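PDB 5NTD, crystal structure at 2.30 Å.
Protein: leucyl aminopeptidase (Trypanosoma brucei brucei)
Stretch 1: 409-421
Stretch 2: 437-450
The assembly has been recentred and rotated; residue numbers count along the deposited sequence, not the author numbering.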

ATOM      1  N   ALA G 409      19.786  -9.608   6.802  1.00 22.65           N
ATOM      2  CA  ALA G 409      20.485 -10.654   7.558  1.00 23.50           C
ATOM      3  C   ALA G 409      21.912 -10.271   7.981  1.00 23.65           C
ATOM      4  O   ALA G 409      22.248 -10.315   9.161  1.00 25.05           O
ATOM      5  CB  ALA G 409      20.502 -11.962   6.769  1.00 23.83           C
ATOM      6  N   THR G 410      22.735  -9.973   7.001  1.00 22.94           N
ATOM      7  CA  THR G 410      24.197  -9.730   7.215  1.00 23.40           C
ATOM      8  C   THR G 410      24.676  -8.306   6.959  1.00 24.29           C
ATOM      9  O   THR G 410      25.807  -7.951   7.254  1.00 26.38           O
ATOM     10  CB  THR G 410      25.089 -10.689   6.408  1.00 22.33           C
ATOM     11  OG1 THR G 410      24.952 -10.445   5.009  1.00 21.35           O
ATOM     12  CG2 THR G 410      24.731 -12.119   6.701  1.00 21.80           C
ATOM     13  N   GLY G 411      23.803  -7.477   6.429  1.00 25.20           N
ATOM     14  CA  GLY G 411      24.050  -6.006   6.385  1.00 25.27           C
ATOM     15  C   GLY G 411      24.801  -5.495   5.176  1.00 25.64           C
ATOM     16  O   GLY G 411      25.052  -6.224   4.222  1.00 24.03           O
ATOM     17  N   ARG G 412      25.174  -4.229   5.245  1.00 26.09           N
ATOM     18  CA  ARG G 412      25.703  -3.522   4.070  1.00 29.34           C
ATOM     19  C   ARG G 412      27.167  -3.841   3.763  1.00 28.12           C
ATOM     20  O   ARG G 412      27.614  -3.630   2.659  1.00 27.00           O
ATOM     21  CB  ARG G 412      25.523  -1.996   4.228  1.00 32.63           C
ATOM     22  CG  ARG G 412      24.107  -1.486   4.500  1.00 36.02           C
ATOM     23  CD  ARG G 412      23.322  -1.635   3.256  1.00 40.43           C
ATOM     24  NE  ARG G 412      22.059  -0.910   3.261  1.00 47.60           N
ATOM     25  CZ  ARG G 412      21.803   0.186   2.551  1.00 49.52           C
ATOM     26  NH1 ARG G 412      22.721   0.736   1.751  1.00 49.82           N
ATOM     27  NH2 ARG G 412      20.609   0.746   2.654  1.00 49.90           N
ATOM     28  N   HIS G 413      27.890  -4.373   4.744  1.00 27.65           N
ATOM     29  CA  HIS G 413      29.343  -4.581   4.625  1.00 29.22           C
ATOM     30  C   HIS G 413      29.785  -6.006   4.554  1.00 28.04           C
ATOM     31  O   HIS G 413      30.931  -6.274   4.261  1.00 28.48           O
ATOM     32  CB  HIS G 413      30.100  -3.884   5.754  1.00 31.32           C
ATOM     33  CG  HIS G 413      29.714  -2.457   5.911  1.00 35.96           C
ATOM     34  ND1 HIS G 413      28.639  -2.066   6.678  1.00 38.98           N
ATOM     35  CD2 HIS G 413      30.207  -1.330   5.350  1.00 38.71           C
ATOM     36  CE1 HIS G 413      28.503  -0.757   6.604  1.00 39.63           C
ATOM     37  NE2 HIS G 413      29.440  -0.288   5.804  1.00 40.43           N
ATOM     38  N   HIS G 414      28.889  -6.905   4.867  1.00 26.54           N
ATOM     39  CA  HIS G 414      29.210  -8.325   4.900  1.00 26.28           C
ATOM     40  C   HIS G 414      28.344  -9.103   3.920  1.00 26.67           C
ATOM     41  O   HIS G 414      27.129  -9.186   4.103  1.00 25.98           O
ATOM     42  CB  HIS G 414      28.980  -8.913   6.286  1.00 26.33           C
ATOM     43  CG  HIS G 414      29.956  -8.446   7.315  1.00 26.24           C
ATOM     44  ND1 HIS G 414      29.884  -7.203   7.901  1.00 25.63           N
ATOM     45  CD2 HIS G 414      31.019  -9.063   7.864  1.00 25.49           C
ATOM     46  CE1 HIS G 414      30.865  -7.078   8.763  1.00 25.30           C
ATOM     47  NE2 HIS G 414      31.573  -8.187   8.753  1.00 25.21           N
ATOM     48  N   ALA G 415      28.982  -9.683   2.916  1.00 25.27           N
ATOM     49  CA  ALA G 415      28.301 -10.571   2.002  1.00 25.50           C
ATOM     50  C   ALA G 415      27.902 -11.836   2.743  1.00 26.38           C
ATOM     51  O   ALA G 415      28.628 -12.346   3.595  1.00 28.10           O
ATOM     52  CB  ALA G 415      29.186 -10.920   0.831  1.00 25.60           C
ATOM     53  N   GLY G 416      26.747 -12.355   2.405  1.00 25.83           N
ATOM     54  CA  GLY G 416      26.251 -13.579   3.042  1.00 26.04           C
ATOM     55  C   GLY G 416      26.817 -14.819   2.358  1.00 25.33           C
ATOM     56  O   GLY G 416      26.809 -14.904   1.142  1.00 24.99           O
ATOM     57  N   LEU G 417      27.246 -15.772   3.158  1.00 24.74           N
ATOM     58  CA  LEU G 417      27.737 -17.053   2.652  1.00 25.70           C
ATOM     59  C   LEU G 417      26.826 -18.241   2.960  1.00 25.46           C
ATOM     60  O   LEU G 417      26.560 -18.547   4.114  1.00 25.32           O
ATOM     61  CB  LEU G 417      29.125 -17.366   3.216  1.00 26.12           C
ATOM     62  CG  LEU G 417      30.224 -16.332   2.988  1.00 26.26           C
ATOM     63  CD1 LEU G 417      31.536 -16.850   3.571  1.00 26.27           C
ATOM     64  CD2 LEU G 417      30.385 -16.004   1.516  1.00 26.35           C
ATOM     65  N   TYR G 418      26.432 -18.941   1.906  1.00 25.10           N
ATOM     66  CA  TYR G 418      25.712 -20.209   2.028  1.00 24.96           C
ATOM     67  C   TYR G 418      26.638 -21.280   1.447  1.00 25.54           C
ATOM     68  O   TYR G 418      26.891 -21.289   0.236  1.00 26.04           O
ATOM     69  CB  TYR G 418      24.389 -20.135   1.252  1.00 24.79           C
ATOM     70  CG  TYR G 418      23.569 -21.395   1.221  1.00 24.76           C
ATOM     71  CD1 TYR G 418      22.663 -21.684   2.263  1.00 24.27           C
ATOM     72  CD2 TYR G 418      23.631 -22.276   0.134  1.00 23.33           C
ATOM     73  CE1 TYR G 418      21.896 -22.842   2.237  1.00 24.19           C
ATOM     74  CE2 TYR G 418      22.872 -23.445   0.112  1.00 23.49           C
ATOM     75  CZ  TYR G 418      22.000 -23.710   1.149  1.00 24.19           C
ATOM     76  OH  TYR G 418      21.224 -24.854   1.126  1.00 24.18           O
ATOM     77  N   VAL G 419      27.122 -22.154   2.294  1.00 25.16           N
ATOM     78  CA  VAL G 419      28.213 -23.037   1.944  1.00 26.75           C
ATOM     79  C   VAL G 419      27.967 -24.473   2.408  1.00 25.99           C
ATOM     80  O   VAL G 419      27.621 -24.702   3.557  1.00 24.46           O
ATOM     81  CB  VAL G 419      29.537 -22.546   2.559  1.00 28.36           C
ATOM     82  CG1 VAL G 419      30.741 -23.231   1.901  1.00 28.91           C
ATOM     83  CG2 VAL G 419      29.679 -21.040   2.384  1.00 28.87           C
ATOM     84  N   ASN G 420      28.199 -25.422   1.518  1.00 25.49           N
ATOM     85  CA  ASN G 420      27.929 -26.839   1.851  1.00 28.25           C
ATOM     86  C   ASN G 420      28.989 -27.552   2.705  1.00 28.36           C
ATOM     87  O   ASN G 420      28.768 -28.635   3.169  1.00 28.46           O
ATOM     88  CB  ASN G 420      27.654 -27.661   0.604  1.00 28.77           C
ATOM     89  CG  ASN G 420      28.879 -27.861  -0.221  1.00 29.09           C
ATOM     90  OD1 ASN G 420      29.878 -27.158  -0.059  1.00 31.64           O
ATOM     91  ND2 ASN G 420      28.818 -28.791  -1.117  1.00 29.29           N
ATOM     92  N   GLU G 421      30.111 -26.907   2.930  1.00 32.20           N
ATOM     93  CA  GLU G 421      31.231 -27.480   3.748  1.00 34.92           C
ATOM     94  C   GLU G 421      31.796 -26.442   4.696  1.00 35.63           C
ATOM     95  O   GLU G 421      32.025 -25.328   4.285  1.00 38.43           O
ATOM     96  CB  GLU G 421      32.351 -27.955   2.858  1.00 37.22           C
ATOM     97  CG  GLU G 421      31.950 -29.151   2.018  1.00 42.57           C
ATOM     98  CD  GLU G 421      33.078 -29.710   1.176  1.00 48.55           C
ATOM     99  OE1 GLU G 421      34.211 -29.157   1.230  1.00 52.99           O
ATOM    100  OE2 GLU G 421      32.812 -30.721   0.463  1.00 56.18           O
ATOM    101  N   GLU G 437      37.148  -7.312   2.369  1.00 23.47           N
ATOM    102  CA  GLU G 437      35.858  -7.545   1.664  1.00 22.69           C
ATOM    103  C   GLU G 437      35.086  -8.610   2.422  1.00 22.63           C
ATOM    104  O   GLU G 437      35.033  -9.790   2.060  1.00 23.35           O
ATOM    105  CB  GLU G 437      36.094  -7.841   0.198  1.00 22.90           C
ATOM    106  CG  GLU G 437      36.693  -6.603  -0.475  1.00 23.22           C
ATOM    107  CD  GLU G 437      36.962  -6.705  -1.955  1.00 22.95           C
ATOM    108  OE1 GLU G 437      36.725  -7.770  -2.534  1.00 23.41           O
ATOM    109  OE2 GLU G 437      37.413  -5.679  -2.536  1.00 24.16           O
ATOM    110  N   THR G 438      34.563  -8.172   3.557  1.00 22.47           N
ATOM    111  CA  THR G 438      34.109  -9.072   4.628  1.00 22.83           C
ATOM    112  C   THR G 438      32.822  -9.827   4.276  1.00 23.02           C
ATOM    113  O   THR G 438      32.017  -9.344   3.527  1.00 23.71           O
ATOM    114  CB  THR G 438      33.869  -8.329   5.946  1.00 22.86           C
ATOM    115  OG1 THR G 438      33.124  -7.148   5.680  1.00 22.91           O
ATOM    116  CG2 THR G 438      35.179  -7.942   6.584  1.00 22.79           C
ATOM    117  N   CYS G 439      32.713 -11.026   4.823  1.00 23.45           N
ATOM    118  CA  CYS G 439      31.581 -11.911   4.686  1.00 24.05           C
ATOM    119  C   CYS G 439      31.066 -12.374   6.042  1.00 24.40           C
ATOM    120  O   CYS G 439      31.725 -12.224   7.063  1.00 24.33           O
ATOM    121  CB  CYS G 439      31.922 -13.152   3.821  1.00 24.17           C
ATOM    122  SG  CYS G 439      32.536 -12.729   2.191  1.00 25.75           S
ATOM    123  N   PHE G 440      29.893 -12.996   6.014  1.00 24.55           N
ATOM    124  CA  PHE G 440      29.332 -13.651   7.207  1.00 23.90           C
ATOM    125  C   PHE G 440      28.407 -14.778   6.784  1.00 24.59           C
ATOM    126  O   PHE G 440      27.708 -14.662   5.780  1.00 24.08           O
ATOM    127  CB  PHE G 440      28.597 -12.637   8.078  1.00 23.87           C
ATOM    128  CG  PHE G 440      28.297 -13.160   9.441  1.00 23.86           C
ATOM    129  CD1 PHE G 440      29.323 -13.231  10.411  1.00 23.68           C
ATOM    130  CD2 PHE G 440      27.069 -13.704   9.732  1.00 22.79           C
ATOM    131  CE1 PHE G 440      29.074 -13.764  11.661  1.00 23.74           C
ATOM    132  CE2 PHE G 440      26.823 -14.260  10.972  1.00 23.32           C
ATOM    133  CZ  PHE G 440      27.812 -14.283  11.946  1.00 23.47           C
ATOM    134  N   PRO G 441      28.429 -15.916   7.502  1.00 25.03           N
ATOM    135  CA  PRO G 441      27.593 -17.026   7.060  1.00 24.71           C
ATOM    136  C   PRO G 441      26.118 -16.845   7.304  1.00 25.64           C
ATOM    137  O   PRO G 441      25.698 -16.180   8.269  1.00 26.48           O
ATOM    138  CB  PRO G 441      28.067 -18.210   7.890  1.00 24.38           C
ATOM    139  CG  PRO G 441      29.038 -17.692   8.862  1.00 25.10           C
ATOM    140  CD  PRO G 441      29.164 -16.224   8.727  1.00 25.06           C
ATOM    141  N   VAL G 442      25.340 -17.436   6.398  1.00 25.52           N
ATOM    142  CA  VAL G 442      23.920 -17.634   6.628  1.00 25.42           C
ATOM    143  C   VAL G 442      23.640 -19.113   6.794  1.00 25.61           C
ATOM    144  O   VAL G 442      24.417 -19.948   6.374  1.00 25.35           O
ATOM    145  CB  VAL G 442      23.014 -17.022   5.572  1.00 25.80           C
ATOM    146  CG1 VAL G 442      23.196 -15.517   5.529  1.00 26.67           C
ATOM    147  CG2 VAL G 442      23.268 -17.626   4.206  1.00 27.46           C
ATOM    148  N   LEU G 443      22.495 -19.406   7.408  1.00 25.49           N
ATOM    149  CA  LEU G 443      22.108 -20.791   7.739  1.00 24.74           C
ATOM    150  C   LEU G 443      22.223 -21.728   6.533  1.00 24.03           C
ATOM    151  O   LEU G 443      21.658 -21.462   5.508  1.00 23.85           O
ATOM    152  CB  LEU G 443      20.684 -20.850   8.275  1.00 23.98           C
ATOM    153  CG  LEU G 443      20.117 -22.234   8.570  1.00 23.30           C
ATOM    154  CD1 LEU G 443      20.813 -22.852   9.760  1.00 22.97           C
ATOM    155  CD2 LEU G 443      18.616 -22.122   8.834  1.00 23.49           C
ATOM    156  N   TYR G 444      22.979 -22.798   6.712  1.00 23.47           N
ATOM    157  CA  TYR G 444      22.978 -23.946   5.811  1.00 23.46           C
ATOM    158  C   TYR G 444      22.210 -25.085   6.449  1.00 22.99           C
ATOM    159  O   TYR G 444      22.644 -25.713   7.393  1.00 22.31           O
ATOM    160  CB  TYR G 444      24.405 -24.411   5.473  1.00 23.90           C
ATOM    161  CG  TYR G 444      24.444 -25.535   4.462  1.00 24.00           C
ATOM    162  CD1 TYR G 444      24.335 -25.270   3.100  1.00 24.09           C
ATOM    163  CD2 TYR G 444      24.600 -26.866   4.862  1.00 24.77           C
ATOM    164  CE1 TYR G 444      24.355 -26.275   2.172  1.00 24.05           C
ATOM    165  CE2 TYR G 444      24.613 -27.905   3.922  1.00 24.38           C
ATOM    166  CZ  TYR G 444      24.491 -27.589   2.591  1.00 24.86           C
ATOM    167  OH  TYR G 444      24.501 -28.569   1.644  1.00 27.02           O
ATOM    168  N   CYS G 445      21.058 -25.343   5.878  1.00 25.00           N
ATOM    169  CA  CYS G 445      20.133 -26.390   6.377  1.00 26.59           C
ATOM    170  C   CYS G 445      19.151 -26.833   5.286  1.00 26.62           C
ATOM    171  O   CYS G 445      17.953 -26.585   5.381  1.00 27.20           O
ATOM    172  CB  CYS G 445      19.398 -25.903   7.610  1.00 26.69           C
ATOM    173  SG  CYS G 445      18.681 -27.277   8.538  1.00 28.40           S
ATOM    174  N   PRO G 446      19.665 -27.467   4.218  1.00 25.73           N
ATOM    175  CA  PRO G 446      18.864 -27.889   3.069  1.00 24.92           C
ATOM    176  C   PRO G 446      17.583 -28.637   3.416  1.00 24.32           C
ATOM    177  O   PRO G 446      16.597 -28.495   2.736  1.00 25.95           O
ATOM    178  CB  PRO G 446      19.804 -28.844   2.300  1.00 24.61           C
ATOM    179  CG  PRO G 446      21.147 -28.577   2.785  1.00 25.02           C
ATOM    180  CD  PRO G 446      21.037 -27.981   4.157  1.00 25.28           C
ATOM    181  N   GLU G 447      17.625 -29.460   4.436  1.00 23.86           N
ATOM    182  CA  GLU G 447      16.427 -30.217   4.840  1.00 24.48           C
ATOM    183  C   GLU G 447      15.265 -29.303   5.230  1.00 24.45           C
ATOM    184  O   GLU G 447      14.119 -29.664   5.093  1.00 25.26           O
ATOM    185  CB  GLU G 447      16.718 -31.237   5.960  1.00 25.02           C
ATOM    186  CG  GLU G 447      17.224 -30.647   7.280  1.00 25.71           C
ATOM    187  CD  GLU G 447      18.733 -30.568   7.387  1.00 27.04           C
ATOM    188  OE1 GLU G 447      19.416 -30.358   6.357  1.00 26.79           O
ATOM    189  OE2 GLU G 447      19.242 -30.672   8.537  1.00 28.33           O
ATOM    190  N   TYR G 448      15.572 -28.103   5.692  1.00 24.54           N
ATOM    191  CA  TYR G 448      14.528 -27.087   5.990  1.00 25.05           C
ATOM    192  C   TYR G 448      14.215 -26.129   4.840  1.00 24.76           C
ATOM    193  O   TYR G 448      13.150 -25.545   4.803  1.00 26.60           O
ATOM    194  CB  TYR G 448      14.878 -26.275   7.244  1.00 24.30           C
ATOM    195  CG  TYR G 448      14.946 -27.058   8.528  1.00 24.26           C
ATOM    196  CD1 TYR G 448      14.385 -28.359   8.641  1.00 23.97           C
ATOM    197  CD2 TYR G 448      15.519 -26.495   9.663  1.00 23.37           C
ATOM    198  CE1 TYR G 448      14.443 -29.065   9.840  1.00 23.74           C
ATOM    199  CE2 TYR G 448      15.557 -27.191  10.858  1.00 23.44           C
ATOM    200  CZ  TYR G 448      15.032 -28.486  10.942  1.00 23.66           C
ATOM    201  OH  TYR G 448      15.079 -29.174  12.129  1.00 23.71           O
ATOM    202  N   HIS G 449      15.142 -25.964   3.915  1.00 25.89           N
ATOM    203  CA  HIS G 449      14.919 -25.095   2.723  1.00 26.37           C
ATOM    204  C   HIS G 449      14.091 -25.788   1.652  1.00 29.51           C
ATOM    205  O   HIS G 449      13.255 -25.195   1.001  1.00 29.97           O
ATOM    206  CB  HIS G 449      16.216 -24.648   2.083  1.00 25.68           C
ATOM    207  CG  HIS G 449      17.224 -24.166   3.057  1.00 26.30           C
ATOM    208  ND1 HIS G 449      16.883 -23.481   4.206  1.00 26.23           N
ATOM    209  CD2 HIS G 449      18.577 -24.296   3.086  1.00 27.09           C
ATOM    210  CE1 HIS G 449      17.975 -23.201   4.893  1.00 25.93           C
ATOM    211  NE2 HIS G 449      19.012 -23.704   4.253  1.00 26.56           N
ATOM    212  N   GLU G 450      14.388 -27.051   1.458  1.00 33.45           N
ATOM    213  CA  GLU G 450      13.789 -27.869   0.388  1.00 37.54           C
ATOM    214  C   GLU G 450      12.245 -27.814   0.308  1.00 35.41           C
ATOM    215  O   GLU G 450      11.710 -27.618  -0.765  1.00 31.15           O
ATOM    216  CB  GLU G 450      14.260 -29.306   0.531  1.00 41.58           C
ATOM    217  CG  GLU G 450      13.770 -30.254  -0.531  1.00 48.49           C
ATOM    218  CD  GLU G 450      14.186 -31.679  -0.231  1.00 58.36           C
ATOM    219  OE1 GLU G 450      14.951 -31.937   0.758  1.00 60.56           O
ATOM    220  OE2 GLU G 450      13.712 -32.561  -1.001  1.00 78.46           O
TER
HETATM  221  O   HOH W   1      26.639 -21.505   5.283  1.00 30.56           O

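Parallel β-strands are often joined by a short ladder of backbone hydrogen bonds, with side chains completing the seal at the ends, and the pairing of residues 415-419 with 439-441 in this leucyl aminopeptidase is a compact example. About 830 Å² of surface, summed over both sides, is buried between the two stretches.

The ladder has the alternation typical of parallel sheets, in which one residue bonds through both its NH and its CO to two different residues of the neighbour. Ala415 N donates to Thr438 O (3.1 Å), and Ala415 O accepts from Phe440 N (2.8 Å). Two residues on, Leu417 N donates to Phe440 O (2.9 Å) and Leu417 O accepts from Val442 N (2.8 Å). Cys439 and Pro441 are thus the residues bracketed by these pairs of bonds. Proline suits its place because the ladder asks nothing of its nitrogen, which has no hydrogen to give; Pro441 CA instead lies 3.5 Å from Leu417 O. Similar CA-H...O contacts share the acceptors of the conventional bonds: His414 CA lies 3.3 Å from Thr438 O, which also accepts from Ala415 N, and Gly416 CA lies 3.3 Å from Phe440 O, which also accepts from Leu417 N.

Beyond the last direct rung, a water extends the connection. It accepts from Val419 N (3.1 Å to the water oxygen) and donates to Val442 O (2.9 Å), bridging the chains where they no longer bond directly. At the other end a side chain takes over: Thr438 OG1 donates to His413 O (2.8 Å), and the same hydroxyl lies over one face of the His414 ring. Thr410 supports this corner from within its own stretch, its OG1 donating to His414 O at 2.7 Å, while its methyl CG2 packs 3.9 Å from Val442 CG1. One β-branched side chain thereby serves both a polar and an apolar need.

Apolar packing follows the alternation of the strands. Ala415, Leu417, Cys439 and Pro441 share one face of the sheet, where Ala415 CB meets Cys439 SG at 4.0 Å and Leu417 CG meets Cys439 CB at 3.7 Å. Phe440 points to the other face, and Thr410 CG2 lies at the edge of its ring.

Aromatic side chains secure the far end, past the ladder. Tyr418 starts sideways from its CA, but its long side chain comes nearer to the second stretch, and it has 104 Å² covered there. Tyr418 CB contacts Val442 CG2 at 4.0 Å, Tyr444 CD1 lies over one face of the Tyr418 ring, 3.4 Å from Tyr418 CZ, and the two rings meet obliquely with their planes at 50°. The hydroxyl reaches the helix that follows, where Tyr418 OH lies 3.3 Å from His449 CD2, near the plane of the imidazole. That imidazole is itself anchored, since His449 NE2 accepts from Cys445 N (3.1 Å). Tyr444 in turn offers a ring face to the first stretch: Asn420 CA sits 3.9 Å from the centroid of the Tyr444 ring in a CH-π contact, an arrangement well suited to a broad, flat side chain.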